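Local coordinates for protein DNA helicase RecQ (Deinococcus radiodurans, PDB 4Q48) that probably couples ATP hydrolysis to the unwinding of duplex DNA, translocating in the 3'-5' direction, as a RecQ-family helicase whose catalytic core carries a zinc site, at residues 227-232 against 333-338. Numbering follows the deposited sequence.
Sequences LHFIRE and PSTAWM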
loop_
_atom_site.group_PDB
_atom_site.type_symbol
_atom_site.label_atom_id
_atom_site.label_comp_id
_atom_site.label_asym_id
_atom_site.label_seq_id
_atom_site.Cartn_x
_atom_site.Cartn_y
_atom_site.Cartn_z
ATOM N N LEU A 227 5.181 -16.018 -23.778
ATOM C CA LEU A 227 4.782 -17.320 -24.265
ATOM C C LEU A 227 5.801 -18.330 -23.803
ATOM O O LEU A 227 5.462 -19.423 -23.338
ATOM C CB LEU A 227 4.631 -17.311 -25.785
ATOM C CG LEU A 227 4.185 -18.622 -26.411
ATOM C CD1 LEU A 227 2.897 -19.058 -25.746
ATOM C CD2 LEU A 227 3.928 -18.374 -27.874
ATOM N N HIS A 228 7.071 -17.974 -23.918
ATOM C CA HIS A 228 8.058 -18.916 -23.449
ATOM C C HIS A 228 7.810 -19.195 -21.944
ATOM O O HIS A 228 7.849 -20.343 -21.510
ATOM C CB HIS A 228 9.464 -18.400 -23.657
ATOM C CG HIS A 228 10.497 -19.363 -23.190
ATOM N ND1 HIS A 228 11.253 -19.156 -22.059
ATOM C CD2 HIS A 228 10.878 -20.566 -23.683
ATOM C CE1 HIS A 228 12.063 -20.184 -21.879
ATOM N NE2 HIS A 228 11.858 -21.053 -22.852
ATOM N N PHE A 229 7.502 -18.148 -21.173
ATOM C CA PHE A 229 7.209 -18.285 -19.752
ATOM C C PHE A 229 6.017 -19.208 -19.533
ATOM O O PHE A 229 6.086 -20.169 -18.772
ATOM C CB PHE A 229 6.947 -16.888 -19.132
ATOM C CG PHE A 229 6.405 -16.915 -17.718
ATOM C CD1 PHE A 229 7.140 -17.468 -16.688
ATOM C CD2 PHE A 229 5.160 -16.362 -17.430
ATOM C CE1 PHE A 229 6.648 -17.489 -15.400
ATOM C CE2 PHE A 229 4.651 -16.378 -16.129
ATOM C CZ PHE A 229 5.394 -16.927 -15.111
ATOM N N ILE A 230 4.933 -18.935 -20.242
ATOM C CA ILE A 230 3.724 -19.700 -20.060
ATOM C C ILE A 230 3.887 -21.171 -20.420
ATOM O O ILE A 230 3.373 -22.029 -19.729
ATOM C CB ILE A 230 2.588 -19.087 -20.862
ATOM C CG1 ILE A 230 2.285 -17.695 -20.296
ATOM C CG2 ILE A 230 1.359 -19.995 -20.826
ATOM C CD1 ILE A 230 1.154 -17.006 -20.963
ATOM N N ARG A 231 4.618 -21.476 -21.480
ATOM C CA ARG A 231 4.768 -22.873 -21.886
ATOM C C ARG A 231 5.798 -23.588 -21.039
ATOM O O ARG A 231 5.625 -24.746 -20.670
ATOM C CB ARG A 231 5.154 -22.981 -23.356
ATOM C CG ARG A 231 3.947 -22.931 -24.282
ATOM C CD ARG A 231 4.344 -22.900 -25.748
ATOM N NE ARG A 231 3.172 -22.726 -26.595
ATOM C CZ ARG A 231 3.229 -22.410 -27.884
ATOM N NH1 ARG A 231 4.413 -22.221 -28.474
ATOM N NH2 ARG A 231 2.101 -22.261 -28.575
ATOM N N GLU A 232 6.888 -22.902 -20.739
ATOM C CA GLU A 232 7.945 -23.540 -19.985
ATOM C C GLU A 232 7.489 -23.768 -18.537
ATOM O O GLU A 232 7.719 -24.844 -17.991
ATOM C CB GLU A 232 9.241 -22.711 -20.077
ATOM C CG GLU A 232 10.370 -23.131 -19.127
ATOM C CD GLU A 232 10.876 -24.533 -19.392
ATOM O OE1 GLU A 232 11.197 -24.854 -20.566
ATOM O OE2 GLU A 232 10.940 -25.317 -18.416
ATOM N N PRO A 333 2.192 -22.699 -4.959
ATOM C CA PRO A 333 3.174 -21.843 -5.645
ATOM C C PRO A 333 2.602 -21.103 -6.853
ATOM O O PRO A 333 1.897 -21.699 -7.671
ATOM C CB PRO A 333 4.248 -22.834 -6.105
ATOM C CG PRO A 333 4.175 -23.948 -5.140
ATOM C CD PRO A 333 2.691 -24.080 -4.829
ATOM N N SER A 334 2.901 -19.818 -6.960
ATOM C CA SER A 334 2.509 -19.058 -8.117
ATOM C C SER A 334 3.611 -18.066 -8.397
ATOM O O SER A 334 4.403 -17.763 -7.507
ATOM C CB SER A 334 1.173 -18.364 -7.894
ATOM O OG SER A 334 0.161 -19.326 -7.705
ATOM N N THR A 335 3.685 -17.597 -9.639
ATOM C CA THR A 335 4.730 -16.677 -10.063
ATOM C C THR A 335 4.152 -15.326 -10.431
ATOM O O THR A 335 3.148 -15.247 -11.135
ATOM C CB THR A 335 5.484 -17.167 -11.308
ATOM O OG1 THR A 335 5.802 -18.569 -11.220
ATOM C CG2 THR A 335 6.724 -16.291 -11.543
ATOM N N ALA A 336 4.779 -14.258 -9.968
ATOM C CA ALA A 336 4.475 -12.954 -10.511
ATOM C C ALA A 336 5.657 -12.602 -11.369
ATOM O O ALA A 336 6.787 -12.590 -10.883
ATOM C CB ALA A 336 4.238 -11.942 -9.429
ATOM N N TRP A 337 5.384 -12.384 -12.656
ATOM C CA TRP A 337 6.389 -12.224 -13.708
ATOM C C TRP A 337 6.144 -10.906 -14.431
ATOM O O TRP A 337 5.036 -10.675 -14.942
ATOM C CB TRP A 337 6.268 -13.392 -14.656
ATOM C CG TRP A 337 7.177 -13.494 -15.840
ATOM C CD1 TRP A 337 8.272 -14.300 -15.956
ATOM C CD2 TRP A 337 6.999 -12.868 -17.124
ATOM N NE1 TRP A 337 8.809 -14.194 -17.224
ATOM C CE2 TRP A 337 8.049 -13.321 -17.960
ATOM C CE3 TRP A 337 6.061 -11.968 -17.647
ATOM C CZ2 TRP A 337 8.195 -12.892 -19.288
ATOM C CZ3 TRP A 337 6.220 -11.530 -18.965
ATOM C CH2 TRP A 337 7.273 -12.010 -19.770
ATOM N N MET A 338 7.140 -10.020 -14.442
ATOM C CA MET A 338 6.992 -8.714 -15.100
ATOM C C MET A 338 8.240 -8.300 -15.889
ATOM O O MET A 338 9.395 -8.415 -15.435
ATOM C CB MET A 338 6.638 -7.614 -14.094
ATOM C CG MET A 338 6.734 -6.182 -14.662
ATOM S SD MET A 338 6.153 -4.847 -13.571
ATOM C CE MET A 338 7.435 -4.780 -12.338
#
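The ring of Phe229 lies flat against the five-membered ring of Trp337, the two planes only 13° apart. Their centroids are 3.9 Å from each other. Phe229 CD1 and Trp337 CD1 make the closest approach, at 3.4 Å. The side chains run antiparallel, each passing beside the other, and each CB therefore ends up over its partner's ring: Trp337 CB sits 4.0 Å from the centroid of the Phe229 ring, and Phe229 CB returns the CH-pi contact on the pyrrole part of the indole. At the edge of the Phe229 ring, in its plane, comes Thr335 CB, 3.8 Å from Phe229 CZ, while Thr335 CG2 is displaced toward the Trp337 face as it nears CZ and CE1. Both aromatic side chains carry CG anti to the backbone N (chi1 170° in Phe229, 180° in Trp337), which carries both rings into the interface between helix 222-233 and strand 334-340. Thr335 OG1 takes no part in the stack; it is hydrogen-bonded to His234 NE2, and the His234 ring also meets Phe229 at a steep angle. With an alanine at Phe229 the ring over this indole face is gone, and Trp337 is likely to be freer to turn. The contact packs a helix onto the parallel sheet of the second RecA-like helicase domain. No hydrogen bond spans the two segments, so this union rests on aromatic stacking and apolar packing alone.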